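Local atomic coordinates of beta-galactosidase (Trichoderma reesei, PDB entry 3OG2), a protein that probably hydrolyses terminal non-reducing beta-D-galactose residues of beta-D-galactosides, as a glycoprotein of glycoside hydrolase family 35. Residues 434-439 with 492-497; 517-522 with 527-532; 80-85 with 93-98. One frame throughout, in Å; residues are numbered along the deposited sequence. Where two conformers were deposited one is given.

How the contacts relate
Contact 3 comes first along the chain, in the TIM-barrel part of the enzyme, and closes before contacts 1 and 2 open, in that order, within the second, beta-rich region. Contacts 1 and 2 are close neighbours, with centres about 8 Å apart: strand 492-497 of contact 1 and strand 527-532 of contact 2 lie side by side in one antiparallel sheet, and Leu439 of contact 1 also packs on His520 of contact 2. Contact 3 lies across the centre of the chain, its centre about 57 Å from that of contact 1 and 60 Å from that of contact 2. Contact 3 is the one near galactose-site residues; contacts 1 and 2 belong to a remote beta domain.

Contact 1. Residues 434-439 with 492-497; sequences LTIPQL and LHEFAV
Two consecutive backbone N-H groups, those of Gln438 and Leu439, grip the carboxylate of Glu494, one on each oxygen. Gln438 N donates to the syn lone pair of Glu494 OE2 at 2.7 Å; Leu439 N reaches Glu494 OE1 at 2.9 Å, also from the syn side but 18° out of the carboxylate plane. Glu494 gets there by running straight out of its strand, CG anti to the backbone N (chi1 -170°) and the chain extended beyond it. Tyr466 OH is bonded to OE2 and Gln530 NE2 to OE1, so four hydrogen bonds hold the group and would be expected to stabilise it as the anion.

A further hydrogen bond shapes the turn itself. The bent side chain of Gln438 folds back, and its NE2 donates to Thr435 O at 2.8 Å, closing a loop of chain that contains the cis peptide bond before Pro437.

Van der Waals contacts fill in around the acid. Pro437 CB and Leu439 CB each come to 3.4 Å from Glu494 OE1, and Ile436 CG2 lies 4.1 Å from OE2.

The contact thus ties the turn after strand 434-436, an edge strand of a small three-stranded sheet, to the larger antiparallel sheet, where strand 492-497 runs between strands 462-467 and 527-532; Ile436 and Gln438 also lean on Tyr466 of strand 462-467.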
loop_
_atom_site.group_PDB
_atom_site.type_symbol
_atom_site.label_atom_id
_atom_site.label_comp_id
_atom_site.label_asym_id
_atom_site.label_seq_id
_atom_site.Cartn_x
_atom_site.Cartn_y
_atom_site.Cartn_z
ATOM N N LEU A 434 5.565 -14.195 41.209
ATOM C CA LEU A 434 6.924 -13.710 41.485
ATOM C C LEU A 434 7.111 -12.238 41.160
ATOM O O LEU A 434 6.681 -11.817 40.092
ATOM C CB LEU A 434 7.940 -14.476 40.642
ATOM C CG LEU A 434 7.959 -15.979 40.850
ATOM C CD1 LEU A 434 8.871 -16.622 39.828
ATOM C CD2 LEU A 434 8.362 -16.257 42.282
ATOM N N THR A 435 7.786 -11.489 41.989
ATOM C CA THR A 435 8.214 -10.133 41.673
ATOM C C THR A 435 9.552 -10.265 40.927
ATOM O O THR A 435 10.518 -10.882 41.441
ATOM C CB THR A 435 8.312 -9.193 42.880
ATOM O OG1 THR A 435 6.999 -8.963 43.430
ATOM C CG2 THR A 435 8.854 -7.843 42.423
ATOM N N ILE A 436 9.522 -9.684 39.745
ATOM C CA ILE A 436 10.661 -9.830 38.844
ATOM C C ILE A 436 11.158 -8.437 38.521
ATOM O O ILE A 436 10.298 -7.559 38.237
ATOM C CB ILE A 436 10.145 -10.534 37.572
ATOM C CG1 ILE A 436 9.673 -11.975 37.866
ATOM C CG2 ILE A 436 11.197 -10.508 36.472
ATOM C CD1 ILE A 436 8.549 -12.344 36.915
ATOM N N PRO A 437 12.453 -8.182 38.484
ATOM C CA PRO A 437 13.573 -9.133 38.641
ATOM C C PRO A 437 13.775 -9.821 39.988
ATOM O O PRO A 437 13.816 -9.213 41.049
ATOM C CB PRO A 437 14.816 -8.257 38.371
ATOM C CG PRO A 437 14.221 -7.240 37.421
ATOM C CD PRO A 437 12.912 -6.836 38.051
ATOM N N GLN A 438 13.948 -11.139 39.947
ATOM C CA GLN A 438 14.222 -11.892 41.162
ATOM C C GLN A 438 15.629 -11.696 41.642
ATOM O O GLN A 438 15.901 -12.065 42.800
ATOM C CB GLN A 438 13.986 -13.389 40.867
ATOM C CG GLN A 438 12.496 -13.741 40.725
ATOM C CD GLN A 438 12.054 -14.150 42.126
ATOM O OE1 GLN A 438 12.548 -15.161 42.649
ATOM N NE2 GLN A 438 11.146 -13.351 42.718
ATOM N N LEU A 439 16.549 -11.232 40.803
ATOM C CA LEU A 439 17.930 -11.040 41.232
ATOM C C LEU A 439 18.207 -9.575 41.446
ATOM O O LEU A 439 19.388 -9.203 41.494
ATOM C CB LEU A 439 18.910 -11.679 40.211
ATOM C CG LEU A 439 18.823 -13.214 40.168
ATOM C CD1 LEU A 439 19.689 -13.694 39.031
ATOM C CD2 LEU A 439 19.247 -13.757 41.510
ATOM N N LEU A 492 17.712 -3.380 31.690
ATOM C CA LEU A 492 17.988 -4.594 32.427
ATOM C C LEU A 492 16.848 -5.569 32.196
ATOM O O LEU A 492 15.688 -5.167 32.311
ATOM C CB LEU A 492 18.084 -4.351 33.922
ATOM C CG LEU A 492 18.340 -5.556 34.844
ATOM C CD1 LEU A 492 19.734 -6.146 34.652
ATOM C CD2 LEU A 492 18.189 -5.151 36.322
ATOM N N HIS A 493 17.192 -6.812 31.895
ATOM C CA HIS A 493 16.179 -7.854 31.716
ATOM C C HIS A 493 16.541 -9.102 32.492
ATOM O O HIS A 493 17.708 -9.320 32.858
ATOM C CB HIS A 493 16.079 -8.233 30.219
ATOM C CG HIS A 493 15.325 -7.135 29.516
ATOM N ND1 HIS A 493 13.965 -7.032 29.744
ATOM C CD2 HIS A 493 15.673 -6.115 28.703
ATOM C CE1 HIS A 493 13.514 -5.990 29.049
ATOM N NE2 HIS A 493 14.545 -5.447 28.436
ATOM N N GLU A 494 15.508 -9.904 32.794
ATOM C CA GLU A 494 15.749 -11.166 33.493
ATOM C C GLU A 494 14.849 -12.242 32.899
ATOM O O GLU A 494 13.689 -11.938 32.533
ATOM C CB GLU A 494 15.499 -10.943 34.993
ATOM C CG GLU A 494 15.962 -12.160 35.785
ATOM C CD GLU A 494 15.658 -11.926 37.265
ATOM O OE1 GLU A 494 16.452 -11.217 37.944
ATOM O OE2 GLU A 494 14.567 -12.418 37.679
ATOM N N PHE A 495 15.356 -13.460 32.827
ATOM C CA PHE A 495 14.518 -14.585 32.435
ATOM C C PHE A 495 14.954 -15.793 33.264
ATOM O O PHE A 495 16.057 -15.832 33.811
ATOM C CB PHE A 495 14.531 -14.890 30.944
ATOM C CG PHE A 495 15.879 -15.222 30.368
ATOM C CD1 PHE A 495 16.811 -14.198 30.109
ATOM C CD2 PHE A 495 16.155 -16.535 30.058
ATOM C CE1 PHE A 495 18.035 -14.529 29.523
ATOM C CE2 PHE A 495 17.367 -16.871 29.500
ATOM C CZ PHE A 495 18.291 -15.859 29.226
ATOM N N ALA A 496 14.067 -16.763 33.322
ATOM C CA ALA A 496 14.388 -17.936 34.118
ATOM C C ALA A 496 13.954 -19.164 33.307
ATOM O O ALA A 496 12.890 -19.163 32.702
ATOM C CB ALA A 496 13.677 -17.910 35.449
ATOM N N VAL A 497 14.785 -20.181 33.328
ATOM C CA VAL A 497 14.569 -21.393 32.561
ATOM C C VAL A 497 14.372 -22.552 33.520
ATOM O O VAL A 497 15.231 -22.797 34.382
ATOM C CB VAL A 497 15.736 -21.697 31.595
ATOM C CG1 VAL A 497 15.409 -22.907 30.733
ATOM C CG2 VAL A 497 16.016 -20.469 30.708
#

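Contact 2. Residues 517-522 with 527-532; sequences VTIHTT and VVLQWT
Ile519 and Val527 meet most closely among the apolar side chains of this antiparallel beta hairpin, their methyls CG2 and CG1 lying 3.5 Å apart. Both are the branches set anti to the backbone N (Val527 chi1 -177°), which brings them alongside each other on one face, diagonally between neighbouring pairs. On the same face Ile519 CG1 touches Leu529 CD2 at 4.1 Å, and Thr521 turns OG1 to within 3.7 Å of Val527 CG1, so Ile519 and Thr521 both touch the same methyl of Val527.

Thr518, His520, Val528 and Gln530 point to the other face. Thr518 OG1 sits between its backbone N and carbonyl carbon (chi1 63°), alongside Gln530 CB at 3.6 Å. A water donates to Gln530 OE1 at 2.8 Å and is also hydrogen-bonded to Thr518 OG1 at 3.2 Å, bridging the two side chains. The extended Gln530 presents its NE2 to Glu494.

Four backbone bonds join the pairs Thr518-Gln530 and His520-Val528, two in each; the shortest, His520 N to Val528 O and Val528 N to His520 O, are both 2.8 Å.

Strand 518-521 forms the edge of its sheet, and strand 527-532 lies between it and strand 492-497. The Ile519, Val527 and Leu529 face packs on strand 538-542 of a second sheet, while Leu439 covers His520 and Val528 on the other.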
loop_
_atom_site.group_PDB
_atom_site.type_symbol
_atom_site.label_atom_id
_atom_site.label_comp_id
_atom_site.label_asym_id
_atom_site.label_seq_id
_atom_site.Cartn_x
_atom_site.Cartn_y
_atom_site.Cartn_z
ATOM N N VAL A 517 26.148 -10.712 31.336
ATOM C CA VAL A 517 25.119 -11.609 31.866
ATOM C C VAL A 517 25.550 -12.227 33.194
ATOM O O VAL A 517 26.700 -12.640 33.408
ATOM C CB VAL A 517 24.781 -12.659 30.769
ATOM C CG1 VAL A 517 26.020 -13.409 30.312
ATOM C CG2 VAL A 517 23.715 -13.615 31.311
ATOM N N THR A 518 24.609 -12.302 34.140
ATOM C CA THR A 518 24.846 -13.043 35.372
ATOM C C THR A 518 23.874 -14.201 35.464
ATOM O O THR A 518 22.743 -14.145 34.948
ATOM C CB THR A 518 24.698 -12.186 36.633
ATOM O OG1 THR A 518 23.356 -11.755 36.671
ATOM C CG2 THR A 518 25.556 -10.921 36.580
ATOM N N ILE A 519 24.282 -15.236 36.202
ATOM C CA ILE A 519 23.530 -16.457 36.207
ATOM C C ILE A 519 23.467 -16.961 37.627
ATOM O O ILE A 519 24.505 -17.098 38.262
ATOM C CB ILE A 519 24.187 -17.546 35.319
ATOM C CG1 ILE A 519 24.425 -17.148 33.879
ATOM C CG2 ILE A 519 23.319 -18.795 35.412
ATOM C CD1 ILE A 519 25.448 -17.946 33.146
ATOM N N HIS A 520 22.275 -17.278 38.083
ATOM C CA HIS A 520 22.118 -17.837 39.419
ATOM C C HIS A 520 21.175 -19.006 39.341
ATOM O O HIS A 520 20.105 -18.947 38.730
ATOM C CB HIS A 520 21.575 -16.753 40.337
ATOM C CG HIS A 520 22.577 -15.663 40.555
ATOM N ND1 HIS A 520 23.551 -15.742 41.520
ATOM C CD2 HIS A 520 22.760 -14.466 39.935
ATOM C CE1 HIS A 520 24.295 -14.649 41.486
ATOM N NE2 HIS A 520 23.832 -13.860 40.535
ATOM N N THR A 521 21.542 -20.110 39.955
ATOM C CA THR A 521 20.702 -21.301 39.774
ATOM C C THR A 521 20.067 -21.696 41.079
ATOM O O THR A 521 20.636 -21.681 42.174
ATOM C CB THR A 521 21.618 -22.326 39.074
ATOM O OG1 THR A 521 21.992 -21.751 37.780
ATOM C CG2 THR A 521 20.897 -23.620 38.786
ATOM N N THR A 522 18.784 -22.039 41.118
ATOM C CA THR A 522 18.194 -22.297 42.419
ATOM C C THR A 522 18.373 -23.750 42.804
ATOM O O THR A 522 18.855 -24.534 41.989
ATOM C CB THR A 522 16.684 -22.063 42.277
ATOM O OG1 THR A 522 16.246 -23.138 41.403
ATOM C CG2 THR A 522 16.351 -20.718 41.645
ATOM N N VAL A 527 17.285 -21.886 36.336
ATOM C CA VAL A 527 18.402 -21.004 36.074
ATOM C C VAL A 527 17.871 -19.596 35.816
ATOM O O VAL A 527 17.028 -19.393 34.921
ATOM C CB VAL A 527 19.191 -21.551 34.861
ATOM C CG1 VAL A 527 20.398 -20.617 34.673
ATOM C CG2 VAL A 527 19.635 -23.011 34.986
ATOM N N VAL A 528 18.323 -18.623 36.564
ATOM C CA VAL A 528 17.897 -17.254 36.423
ATOM C C VAL A 528 19.043 -16.421 35.865
ATOM O O VAL A 528 20.159 -16.461 36.383
ATOM C CB VAL A 528 17.411 -16.679 37.772
ATOM C CG1 VAL A 528 16.884 -15.272 37.581
ATOM C CG2 VAL A 528 16.377 -17.618 38.404
ATOM N N LEU A 529 18.731 -15.717 34.762
ATOM C CA LEU A 529 19.758 -14.970 34.045
ATOM C C LEU A 529 19.336 -13.523 33.968
ATOM O O LEU A 529 18.218 -13.257 33.581
ATOM C CB LEU A 529 19.926 -15.500 32.602
ATOM C CG LEU A 529 20.416 -16.955 32.520
ATOM C CD1 LEU A 529 19.187 -17.906 32.495
ATOM C CD2 LEU A 529 21.272 -17.256 31.311
ATOM N N GLN A 530 20.231 -12.616 34.322
ATOM C CA GLN A 530 20.008 -11.193 34.214
ATOM C C GLN A 530 21.025 -10.607 33.233
ATOM O O GLN A 530 22.194 -11.020 33.218
ATOM C CB GLN A 530 20.178 -10.555 35.599
ATOM C CG GLN A 530 19.409 -9.271 35.752
ATOM C CD GLN A 530 19.394 -8.867 37.215
ATOM O OE1 GLN A 530 20.433 -8.376 37.596
ATOM N NE2 GLN A 530 18.311 -9.067 37.905
ATOM N N TRP A 531 20.624 -9.623 32.429
ATOM C CA TRP A 531 21.580 -9.056 31.511
ATOM C C TRP A 531 21.097 -7.646 31.196
ATOM O O TRP A 531 19.881 -7.389 31.301
ATOM C CB TRP A 531 21.670 -9.912 30.249
ATOM C CG TRP A 531 20.311 -10.239 29.618
ATOM C CD1 TRP A 531 19.228 -10.984 29.996
ATOM C CD2 TRP A 531 19.880 -9.749 28.342
ATOM N NE1 TRP A 531 18.216 -10.965 29.034
ATOM C CE2 TRP A 531 18.557 -10.231 28.008
ATOM C CE3 TRP A 531 20.556 -8.905 27.398
ATOM C CZ2 TRP A 531 17.884 -9.927 26.829
ATOM C CZ3 TRP A 531 19.869 -8.628 26.263
ATOM C CH2 TRP A 531 18.608 -9.110 25.980
ATOM N N THR A 532 22.016 -6.781 30.822
ATOM C CA THR A 532 21.623 -5.444 30.385
ATOM C C THR A 532 21.908 -5.320 28.900
ATOM O O THR A 532 23.048 -5.540 28.478
ATOM C CB THR A 532 22.400 -4.373 31.186
ATOM O OG1 THR A 532 21.989 -4.472 32.557
ATOM C CG2 THR A 532 22.038 -2.981 30.698
HETATM O O HOH W 1 23.065 -8.584 36.637
#

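Contact 3. Residues 80-85 with 93-98; sequences ALLEGK and GIFSLE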
loop_
_atom_site.group_PDB
_atom_site.type_symbol
_atom_site.label_atom_id
_atom_site.label_comp_id
_atom_site.label_asym_id
_atom_site.label_seq_id
_atom_site.Cartn_x
_atom_site.Cartn_y
_atom_site.Cartn_z
ATOM N N ALA A 80 -12.802 -0.583 -11.852
ATOM C CA ALA A 80 -12.705 0.457 -12.888
ATOM C C ALA A 80 -11.599 0.127 -13.905
ATOM O O ALA A 80 -11.688 0.583 -15.045
ATOM C CB ALA A 80 -12.413 1.816 -12.254
ATOM N N LEU A 81 -10.570 -0.646 -13.498
ATOM C CA LEU A 81 -9.514 -1.023 -14.479
ATOM C C LEU A 81 -9.871 -2.237 -15.307
ATOM O O LEU A 81 -9.250 -2.405 -16.367
ATOM C CB LEU A 81 -8.206 -1.284 -13.700
ATOM C CG LEU A 81 -7.603 0.004 -13.065
ATOM C CD1 LEU A 81 -6.458 -0.415 -12.140
ATOM C CD2 LEU A 81 -7.129 0.946 -14.145
ATOM N N LEU A 82 -10.810 -3.063 -14.794
ATOM C CA LEU A 82 -11.093 -4.342 -15.460
ATOM C C LEU A 82 -12.360 -4.335 -16.256
ATOM O O LEU A 82 -12.589 -5.280 -17.030
ATOM C CB LEU A 82 -11.194 -5.440 -14.382
ATOM C CG LEU A 82 -9.976 -5.522 -13.466
ATOM C CD1 LEU A 82 -10.066 -6.800 -12.631
ATOM C CD2 LEU A 82 -8.657 -5.523 -14.237
ATOM N N GLU A 83 -13.223 -3.337 -16.111
ATOM C CA GLU A 83 -14.440 -3.269 -16.926
ATOM C C GLU A 83 -14.658 -1.823 -17.350
ATOM O O GLU A 83 -15.713 -1.227 -17.129
ATOM C CB GLU A 83 -15.658 -3.878 -16.204
ATOM C CG GLU A 83 -16.755 -4.252 -17.207
ATOM C CD GLU A 83 -18.057 -4.668 -16.565
ATOM O OE1 GLU A 83 -18.226 -4.535 -15.366
ATOM O OE2 GLU A 83 -18.954 -5.135 -17.319
ATOM N N GLY A 84 -13.595 -1.265 -17.970
ATOM C CA GLY A 84 -13.708 0.124 -18.431
ATOM C C GLY A 84 -14.812 0.307 -19.448
ATOM O O GLY A 84 -15.417 1.377 -19.509
ATOM N N LYS A 85 -15.097 -0.704 -20.274
ATOM C CA LYS A 85 -16.265 -0.695 -21.143
ATOM C C LYS A 85 -17.349 -1.587 -20.565
ATOM O O LYS A 85 -17.036 -2.766 -20.285
ATOM C CB LYS A 85 -15.922 -1.215 -22.542
ATOM C CG LYS A 85 -17.131 -1.168 -23.422
ATOM C CD LYS A 85 -17.043 -0.709 -24.779
ATOM C CE LYS A 85 -18.367 -0.828 -25.586
ATOM N NZ LYS A 85 -18.007 -1.272 -26.965
ATOM N N GLY A 93 -2.680 -9.439 -19.173
ATOM C CA GLY A 93 -1.439 -8.660 -19.117
ATOM C C GLY A 93 -1.190 -8.110 -17.733
ATOM O O GLY A 93 -1.241 -8.837 -16.725
ATOM N N ILE A 94 -0.902 -6.815 -17.643
ATOM C CA ILE A 94 -0.584 -6.223 -16.328
ATOM C C ILE A 94 -1.801 -6.243 -15.409
ATOM O O ILE A 94 -1.626 -5.973 -14.210
ATOM C CB ILE A 94 -0.006 -4.812 -16.461
ATOM C CG1 ILE A 94 -1.067 -3.821 -16.995
ATOM C CG2 ILE A 94 1.247 -4.827 -17.305
ATOM C CD1 ILE A 94 -0.545 -2.416 -17.227
ATOM N N PHE A 95 -3.002 -6.508 -15.937
ATOM C CA PHE A 95 -4.219 -6.554 -15.113
ATOM C C PHE A 95 -4.574 -7.981 -14.686
ATOM O O PHE A 95 -5.514 -8.149 -13.925
ATOM C CB PHE A 95 -5.391 -5.948 -15.865
ATOM C CG PHE A 95 -5.071 -4.480 -16.165
ATOM C CD1 PHE A 95 -5.068 -3.529 -15.159
ATOM C CD2 PHE A 95 -4.761 -4.053 -17.456
ATOM C CE1 PHE A 95 -4.790 -2.199 -15.391
ATOM C CE2 PHE A 95 -4.446 -2.708 -17.708
ATOM C CZ PHE A 95 -4.452 -1.783 -16.656
ATOM N N SER A 96 -3.856 -8.983 -15.194
ATOM C CA SER A 96 -4.101 -10.342 -14.701
ATOM C C SER A 96 -3.660 -10.514 -13.265
ATOM O O SER A 96 -2.573 -10.065 -12.850
ATOM C CB SER A 96 -3.284 -11.310 -15.559
ATOM O OG SER A 96 -3.438 -12.653 -15.086
ATOM N N LEU A 97 -4.461 -11.251 -12.486
ATOM C CA LEU A 97 -4.038 -11.608 -11.148
ATOM C C LEU A 97 -3.182 -12.847 -11.111
ATOM O O LEU A 97 -2.629 -13.210 -10.070
ATOM C CB LEU A 97 -5.294 -11.875 -10.298
ATOM C CG LEU A 97 -6.077 -10.624 -9.902
ATOM C CD1 LEU A 97 -7.334 -10.972 -9.146
ATOM C CD2 LEU A 97 -5.199 -9.702 -9.043
ATOM N N GLU A 98 -3.065 -13.565 -12.225
ATOM C CA GLU A 98 -2.369 -14.845 -12.157
ATOM C C GLU A 98 -0.916 -14.696 -11.706
ATOM O O GLU A 98 -0.480 -15.499 -10.860
ATOM C CB GLU A 98 -2.494 -15.587 -13.492
ATOM C CG GLU A 98 -3.938 -15.875 -13.856
ATOM C CD GLU A 98 -4.823 -16.437 -12.770
ATOM O OE1 GLU A 98 -4.408 -17.390 -12.083
ATOM O OE2 GLU A 98 -5.942 -15.912 -12.593
#
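Leu82 and Phe95 mark the closest approach of the two backbones, with their CA atoms 7.2 Å apart, inside a beta-alpha-beta crossover of the TIM barrel. The crossover runs from strand 72-76 through helix 98-107 to the parallel strand 110-116, and both segments lie in the connection between strand 72-76 and the start of helix 98-107. Residues 80-82 form a weakly bonded helical turn just after strand 72-76. On the other side Gly93 enters with a positive phi, Ile94 and Phe95 make a short 3-10 turn, and Ser96 N donates to Gly93 O at 3.0 Å to close it. No hydrogen bond crosses between the segments; the contact is made by side chains and by the carbonyl oxygen of Leu81.

Phe95 supplies the common surface. Its CG is anti to the carbonyl carbon (chi1 -62°), and the ring reaches toward the helical turn, where Leu81 crosses it at about a right angle. Leu81 bears on the CD1-CE1 side of the ring, its CB 3.9 Å from Phe95 CE1 and both methyls near that same carbon. Leu82 uses a single methyl: its CD2 lies 3.7 Å from Phe95 CB and approaches the ring obliquely. The carbonyl oxygen of Leu81 lies over one ring face, and Ile94 CG1 backs the opposite one.

All three touching residues are buried. Leu81 also meets Phe50 and, from a loop far along the chain, Leu840; Leu82 meets Val77 and Ile157 of helix 144-163. The galactose-binding site, with no galactose bound in this model, is not far off: the side chain of Leu81 is about 8 Å from that of Ile119, and about 10 Å from that of Tyr76.

Ahead of helix 98-107, Ser96 OG makes a capping bond, accepting from Glu98 N at 3.0 Å.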